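Local atomic coordinates of redox-sensitive transcriptional activator OxyR (Porphyromonas gingivalis, PDB entry 3T22), a protein that is a LysR-family transcription factor that probably binds DNA and activates genes in response to oxidative stress, represented here by its regulatory domain. Residues I6-T11 with M54-S59; P14-R19 with R202-S207; E67-Y72 with Q196-L201. The protein carries 1 engineered substitution. All coordinates share one frame; numbering follows the deposited sequence.

Contact 1 of 3, residues I6-T11 with M54-S59; sequences IAVLPT and MAIIAS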
# COMPACT_ATOMS: atom_id res chain seq x y z
N ILE A 6 14.86 -13.12 -1.30
CA ILE A 6 15.21 -11.71 -1.12
C ILE A 6 14.08 -10.87 -0.54
O ILE A 6 12.95 -10.94 -1.00
CB ILE A 6 15.80 -11.10 -2.42
CG1 ILE A 6 16.03 -9.59 -2.28
CG2 ILE A 6 14.92 -11.37 -3.60
CD1 ILE A 6 16.77 -9.04 -3.47
N ALA A 7 14.39 -10.06 0.47
CA ALA A 7 13.42 -9.16 1.07
C ALA A 7 13.56 -7.71 0.58
O ALA A 7 14.63 -7.29 0.14
CB ALA A 7 13.49 -9.22 2.59
N VAL A 8 12.47 -6.96 0.71
CA VAL A 8 12.40 -5.61 0.16
C VAL A 8 11.48 -4.73 1.01
O VAL A 8 10.37 -5.12 1.36
CB VAL A 8 11.85 -5.65 -1.28
CG1 VAL A 8 11.99 -4.30 -1.94
CG2 VAL A 8 12.53 -6.74 -2.10
N LEU A 9 11.93 -3.52 1.31
CA LEU A 9 11.10 -2.57 2.03
C LEU A 9 9.81 -2.31 1.26
O LEU A 9 9.79 -2.37 0.04
CB LEU A 9 11.85 -1.26 2.24
CG LEU A 9 13.11 -1.28 3.11
CD1 LEU A 9 13.48 0.13 3.51
CD2 LEU A 9 12.92 -2.15 4.34
N PRO A 10 8.74 -2.04 1.99
CA PRO A 10 7.44 -1.71 1.38
C PRO A 10 7.46 -0.31 0.77
O PRO A 10 6.70 -0.01 -0.14
CB PRO A 10 6.46 -1.75 2.56
CG PRO A 10 7.26 -2.16 3.79
CD PRO A 10 8.71 -1.94 3.46
N THR A 11 8.34 0.55 1.26
CA THR A 11 8.53 1.87 0.66
C THR A 11 9.42 1.81 -0.58
O THR A 11 9.74 2.83 -1.17
CB THR A 11 9.08 2.90 1.68
OG1 THR A 11 10.42 2.55 2.07
CG2 THR A 11 8.18 2.96 2.90
N MET A 54 19.11 -12.16 0.92
CA MET A 54 19.43 -10.77 0.63
C MET A 54 18.30 -9.87 1.03
O MET A 54 17.15 -10.28 1.04
CB MET A 54 19.71 -10.59 -0.85
CG MET A 54 20.82 -11.47 -1.39
SD MET A 54 20.96 -11.26 -3.15
CE MET A 54 22.31 -12.38 -3.51
N ALA A 55 18.62 -8.61 1.34
CA ALA A 55 17.59 -7.63 1.60
C ALA A 55 17.94 -6.30 0.95
O ALA A 55 19.07 -5.81 1.08
CB ALA A 55 17.37 -7.45 3.11
N ILE A 56 16.98 -5.73 0.26
CA ILE A 56 17.10 -4.38 -0.27
C ILE A 56 16.51 -3.40 0.75
O ILE A 56 15.28 -3.35 0.93
CB ILE A 56 16.35 -4.25 -1.60
CG1 ILE A 56 16.71 -5.42 -2.51
CG2 ILE A 56 16.67 -2.92 -2.25
CD1 ILE A 56 15.89 -5.49 -3.79
N ILE A 57 17.39 -2.64 1.41
CA ILE A 57 16.98 -1.70 2.45
C ILE A 57 17.34 -0.25 2.12
O ILE A 57 17.85 0.04 1.04
CB ILE A 57 17.61 -2.07 3.81
CG1 ILE A 57 19.13 -2.09 3.69
CG2 ILE A 57 17.06 -3.43 4.33
CD1 ILE A 57 19.82 -2.42 5.01
N ALA A 58 17.06 0.68 3.03
CA ALA A 58 17.33 2.08 2.74
C ALA A 58 18.31 2.69 3.74
O ALA A 58 18.22 3.86 4.07
CB ALA A 58 16.04 2.91 2.66
N SER A 59 19.23 1.86 4.23
CA SER A 59 20.35 2.33 5.04
C SER A 59 21.46 1.30 5.09
O SER A 59 21.34 0.21 4.53
CB SER A 59 19.88 2.75 6.44
OG SER A 59 19.01 1.79 7.00

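Contact 2 of 3, residues P14-R19 with R202-S207; sequences PYLLPR and RSAVPS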
# COMPACT_ATOMS: atom_id res chain seq x y z
N PRO A 14 6.96 -1.38 -4.53
CA PRO A 14 6.02 -1.07 -5.61
C PRO A 14 6.64 -0.20 -6.69
O PRO A 14 6.11 -0.14 -7.79
CB PRO A 14 4.90 -0.29 -4.90
CG PRO A 14 5.06 -0.59 -3.45
CD PRO A 14 6.53 -0.80 -3.24
N TYR A 15 7.76 0.46 -6.39
CA TYR A 15 8.35 1.43 -7.30
C TYR A 15 9.55 0.85 -8.04
O TYR A 15 9.90 1.32 -9.12
CB TYR A 15 8.74 2.70 -6.53
CG TYR A 15 7.70 3.09 -5.51
CD1 TYR A 15 6.40 3.37 -5.90
CD2 TYR A 15 8.01 3.15 -4.17
CE1 TYR A 15 5.44 3.71 -4.99
CE2 TYR A 15 7.05 3.48 -3.24
CZ TYR A 15 5.77 3.76 -3.65
OH TYR A 15 4.83 4.09 -2.73
N LEU A 16 10.16 -0.17 -7.45
CA LEU A 16 11.40 -0.69 -7.96
C LEU A 16 11.22 -2.08 -8.55
O LEU A 16 11.80 -2.40 -9.58
CB LEU A 16 12.49 -0.73 -6.88
CG LEU A 16 13.75 -1.52 -7.24
CD1 LEU A 16 14.61 -0.76 -8.21
CD2 LEU A 16 14.58 -1.89 -6.00
N LEU A 17 10.39 -2.89 -7.91
CA LEU A 17 10.15 -4.24 -8.38
C LEU A 17 9.61 -4.31 -9.80
O LEU A 17 9.99 -5.20 -10.56
CB LEU A 17 9.25 -5.00 -7.41
CG LEU A 17 9.95 -5.49 -6.14
CD1 LEU A 17 9.22 -6.68 -5.54
CD2 LEU A 17 11.39 -5.83 -6.44
N PRO A 18 8.73 -3.39 -10.19
CA PRO A 18 8.26 -3.41 -11.59
C PRO A 18 9.37 -3.14 -12.63
O PRO A 18 9.39 -3.76 -13.68
CB PRO A 18 7.18 -2.32 -11.62
CG PRO A 18 6.61 -2.36 -10.24
CD PRO A 18 7.85 -2.57 -9.35
N ARG A 19 10.31 -2.25 -12.31
CA ARG A 19 11.46 -2.02 -13.18
C ARG A 19 12.39 -3.22 -13.28
O ARG A 19 12.78 -3.61 -14.37
CB ARG A 19 12.25 -0.81 -12.70
CG ARG A 19 11.55 0.52 -12.90
CD ARG A 19 12.38 1.64 -12.32
NE ARG A 19 11.96 2.94 -12.84
CZ ARG A 19 12.42 3.48 -13.96
NH1 ARG A 19 13.32 2.84 -14.70
NH2 ARG A 19 11.98 4.67 -14.35
N ARG A 202 21.09 -1.87 -10.04
CA ARG A 202 21.62 -0.56 -10.42
C ARG A 202 21.10 -0.14 -11.80
O ARG A 202 20.63 0.99 -11.99
CB ARG A 202 23.16 -0.54 -10.35
CG ARG A 202 23.74 -0.60 -8.92
CD ARG A 202 25.27 -0.89 -8.89
NE ARG A 202 25.96 -0.22 -7.77
CZ ARG A 202 27.25 -0.39 -7.44
NH1 ARG A 202 28.03 -1.22 -8.12
NH2 ARG A 202 27.75 0.27 -6.40
N SER A 203 21.14 -1.07 -12.74
CA SER A 203 20.68 -0.81 -14.10
C SER A 203 19.18 -0.54 -14.22
O SER A 203 18.71 -0.06 -15.24
CB SER A 203 21.07 -1.96 -15.02
OG SER A 203 19.97 -2.83 -15.23
N ALA A 204 18.43 -0.85 -13.16
CA ALA A 204 16.96 -0.70 -13.17
C ALA A 204 16.48 0.72 -12.85
O ALA A 204 15.28 1.01 -12.91
CB ALA A 204 16.32 -1.72 -12.20
N VAL A 205 17.42 1.61 -12.51
CA VAL A 205 17.08 2.99 -12.20
C VAL A 205 17.86 3.99 -13.07
O VAL A 205 18.99 3.70 -13.50
CB VAL A 205 17.28 3.31 -10.68
CG1 VAL A 205 16.58 2.26 -9.82
CG2 VAL A 205 18.75 3.35 -10.32
N PRO A 206 17.26 5.17 -13.33
CA PRO A 206 17.95 6.23 -14.09
C PRO A 206 19.38 6.46 -13.60
O PRO A 206 19.60 6.41 -12.39
CB PRO A 206 17.09 7.47 -13.81
CG PRO A 206 15.71 6.91 -13.61
CD PRO A 206 15.89 5.54 -12.97
N SER A 207 20.33 6.72 -14.50
CA SER A 207 21.73 6.90 -14.14
C SER A 207 22.00 8.06 -13.19
O SER A 207 23.03 8.10 -12.53
CB SER A 207 22.61 7.05 -15.38
OG SER A 207 22.78 5.81 -16.03

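Contact 3 of 3, residues E67-Y72 with Q196-L201; sequences EDDLLY and QLIGLL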
# COMPACT_ATOMS: atom_id res chain seq x y z
N GLU A 67 26.86 -7.13 5.90
CA GLU A 67 27.54 -6.09 5.14
C GLU A 67 26.61 -5.69 4.01
O GLU A 67 25.68 -6.43 3.68
CB GLU A 67 28.86 -6.60 4.58
CG GLU A 67 28.73 -7.55 3.43
CD GLU A 67 29.98 -8.39 3.21
OE1 GLU A 67 31.03 -8.07 3.81
OE2 GLU A 67 29.90 -9.37 2.43
N ASP A 68 26.86 -4.53 3.41
CA ASP A 68 25.99 -4.06 2.34
C ASP A 68 26.68 -3.19 1.30
O ASP A 68 27.67 -2.50 1.61
CB ASP A 68 24.83 -3.30 2.97
CG ASP A 68 25.29 -2.38 4.05
OD1 ASP A 68 25.90 -1.36 3.73
OD2 ASP A 68 25.07 -2.69 5.23
N ASP A 69 26.15 -3.23 0.08
CA ASP A 69 26.62 -2.40 -1.04
C ASP A 69 25.58 -1.37 -1.50
O ASP A 69 24.37 -1.62 -1.45
CB ASP A 69 26.99 -3.28 -2.25
CG ASP A 69 28.23 -4.12 -2.00
OD1 ASP A 69 29.35 -3.59 -2.24
OD2 ASP A 69 28.09 -5.31 -1.60
N LEU A 70 26.07 -0.23 -1.99
CA LEU A 70 25.22 0.84 -2.50
C LEU A 70 24.53 0.43 -3.80
O LEU A 70 25.15 -0.17 -4.68
CB LEU A 70 26.05 2.11 -2.72
CG LEU A 70 25.41 3.35 -3.35
CD1 LEU A 70 24.28 3.89 -2.48
CD2 LEU A 70 26.45 4.42 -3.56
N LEU A 71 23.26 0.80 -3.93
CA LEU A 71 22.53 0.59 -5.17
C LEU A 71 22.23 1.92 -5.86
O LEU A 71 22.55 2.10 -7.03
CB LEU A 71 21.24 -0.19 -4.90
CG LEU A 71 21.48 -1.61 -4.41
CD1 LEU A 71 20.19 -2.24 -3.93
CD2 LEU A 71 22.12 -2.46 -5.50
N TYR A 72 21.62 2.85 -5.13
CA TYR A 72 21.35 4.19 -5.67
C TYR A 72 20.90 5.17 -4.60
O TYR A 72 20.65 4.78 -3.48
CB TYR A 72 20.31 4.12 -6.79
CG TYR A 72 19.01 3.43 -6.43
CD1 TYR A 72 18.79 2.09 -6.74
CD2 TYR A 72 17.99 4.13 -5.80
CE1 TYR A 72 17.59 1.46 -6.41
CE2 TYR A 72 16.78 3.52 -5.49
CZ TYR A 72 16.59 2.18 -5.79
OH TYR A 72 15.40 1.59 -5.46
N GLN A 196 26.30 -9.91 -9.70
CA GLN A 196 25.37 -9.87 -10.83
C GLN A 196 24.13 -9.07 -10.44
O GLN A 196 23.68 -8.17 -11.18
CB GLN A 196 24.98 -11.31 -11.19
CG GLN A 196 24.27 -11.46 -12.51
CD GLN A 196 24.02 -12.92 -12.88
OE1 GLN A 196 24.57 -13.84 -12.25
NE2 GLN A 196 23.19 -13.14 -13.89
N LEU A 197 23.56 -9.41 -9.28
CA LEU A 197 22.36 -8.75 -8.79
C LEU A 197 22.59 -7.26 -8.61
O LEU A 197 21.79 -6.44 -9.06
CB LEU A 197 21.92 -9.37 -7.46
CG LEU A 197 21.47 -10.84 -7.52
CD1 LEU A 197 21.20 -11.37 -6.12
CD2 LEU A 197 20.24 -10.98 -8.40
N ILE A 198 23.69 -6.90 -7.95
CA ILE A 198 24.01 -5.50 -7.74
C ILE A 198 23.95 -4.75 -9.07
O ILE A 198 23.40 -3.64 -9.16
CB ILE A 198 25.37 -5.32 -7.08
CG1 ILE A 198 25.35 -5.99 -5.70
CG2 ILE A 198 25.73 -3.86 -6.98
CD1 ILE A 198 26.67 -5.90 -4.96
N GLY A 199 24.50 -5.36 -10.11
CA GLY A 199 24.48 -4.76 -11.43
C GLY A 199 23.07 -4.60 -11.95
O GLY A 199 22.70 -3.55 -12.46
N LEU A 200 22.28 -5.66 -11.85
CA LEU A 200 20.92 -5.65 -12.38
C LEU A 200 20.04 -4.59 -11.72
O LEU A 200 19.33 -3.85 -12.39
CB LEU A 200 20.28 -7.03 -12.23
CG LEU A 200 20.85 -8.13 -13.12
CD1 LEU A 200 19.77 -9.12 -13.50
CD2 LEU A 200 21.49 -7.55 -14.36
N LEU A 201 20.10 -4.53 -10.40
CA LEU A 201 19.37 -3.54 -9.62
C LEU A 201 19.79 -2.11 -9.98
O LEU A 201 18.93 -1.27 -10.21
CB LEU A 201 19.58 -3.81 -8.14
CG LEU A 201 18.92 -5.14 -7.75
CD1 LEU A 201 19.50 -5.69 -6.46
CD2 LEU A 201 17.41 -4.98 -7.64

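Contact 1 of 3, residues I6-T11 with M54-S59
Ala7 grips strand 54-57 with both its backbone N and its backbone O: the N donates to Met54 O at 2.8 Å, and the O accepts from Ile56 N at the same length. Both bonds are nearly straight, with N-H...O angles of 164° and 168°, and together they straddle Ala55 as in a regular parallel ladder. A weaker bond from Leu9 N to Ile56 O, 3.4 Å, ends the pairing where the first strand gives out. On the face shared by Ile6, Val8, Met54 and Ile56, the Ile56 CG1 branch lies beside its backbone N (chi1 -48°). This sends CD1 back across the ladder to Ile6 CD1 at 3.7 Å and to Val8 CG2 at 4.0 Å. Beyond the strand, Leu9 leans over residues 57-58, and its CD1 rests on Ala58 CB at 3.9 Å. Ala7 and Ala55 occupy the reverse face, where Cys43 of helix 40-48 lies on both, while Ile56 packs against Val180 and Leu182 of strand 175-185. With strand 33-37 bonded to the other edge of strand 4-8, the strands run in the 2-1-3 order of parallel beta-alpha-beta units familiar from periplasmic-binding-protein-like domains.

Contact 2 of 3, residues P14-R19 with R202-S207
Arg19 overlaps Pro206, whose CD lies over one face of the guanidinium, offset toward its rim, with NH1 4.1 Å from Pro206 CD and the two side chains crossing at about a right angle. The same NH1 donates to Ala204 O at 3.2 Å, but the bond is bent. Its N-H...O angle is 139°, and the nitrogen stands above the carbonyl plane, 38° out of it. Much of the rest of the arginine also crowds this oxygen: Arg19 CD comes within 3.0 Å of Ala204 O, so the aliphatic stem packs closely on the same carbonyl that NH1 reaches at a slant. An extended chain from CG to NE carries the guanidinium past Ala204 to the proline. One turn earlier on the helix, Leu16 makes the apolar half of the contact. Its CG lies opposite the backbone N (chi1 168°), and CD1 reaches Val205 CG1 at 3.9 Å, with Ala204 CB a little farther off at 4.4 Å. Glu158 adds a long, weak ion pair to Arg19 NH2. Other residues of helix 13-27 meet the second subunit, where Tyr15 OH is hydrogen-bonded to Glu137 of that chain. The contact thus joins helix 13-27 to the chain leaving helix 191-203, with Tyr72 of strand 66-80 touching both Leu16 and Val205.

Contact 3 of 3, residues E67-Y72 with Q196-L201
Ile198 reaches from helix 196-201 to strand 67-72 with both branches of its side chain. At CB the chain forks: CG2, set opposite the backbone N, meets Leu71 CD2 at 4.1 Å, while CG1 lies beside that N (chi1 -62°) and continues in an extended line. The terminal CD1 therefore lands on Asp69, 3.8 Å from its CB and 3.7 Å from its OD2, the two side chains crossing at about a right angle. The Leu71 methyl that touches CG2 also reaches the next turn of the helix, where CD2 lies 3.9 Å from Leu201 CB; it thus fits between residues three apart in the sequence, close to Ile198 O as well. Strand and helix run nearly in the same direction, 20° apart, with their axes 8.8 Å from each other at closest approach. Leu71 belongs to a classic beta bulge, in which it and Tyr72 both face Val180 of strand 175-185. No hydrogen bond passes between the two segments themselves, whose contact is one of van der Waals packing; charge joins the same helix and strand just beside it. Arg194 NH2 forms a salt bridge with Asp69 OD2, and its NH1 forms another with Glu67 OE2. Ile198 CD1 consequently lies against an acid whose charge is probably balanced from the preceding turn of the same helix.

In the fold
From the N terminus, strand 4-8 enters contact 1, which closes when the chain returns as strand 54-57 after two helices and strand 33-37. Inside that loop helix 13-27 opens contact 2, whose partner arrives only late in the chain, at 202-207, so these two contacts cross. Contact 3 begins on strand 66-80, after contact 1 has closed, and is completed by helix 191-203, nesting within the long loop of contact 2. Ile56 of contact 1 touches Leu71 and Leu201 of contact 3. Contacts 2 and 3 share helix 191-203, and Arg202 of contact 2 also packs on Leu71 of contact 3. Together they join the early strands and first helix to the returning C-terminal helix.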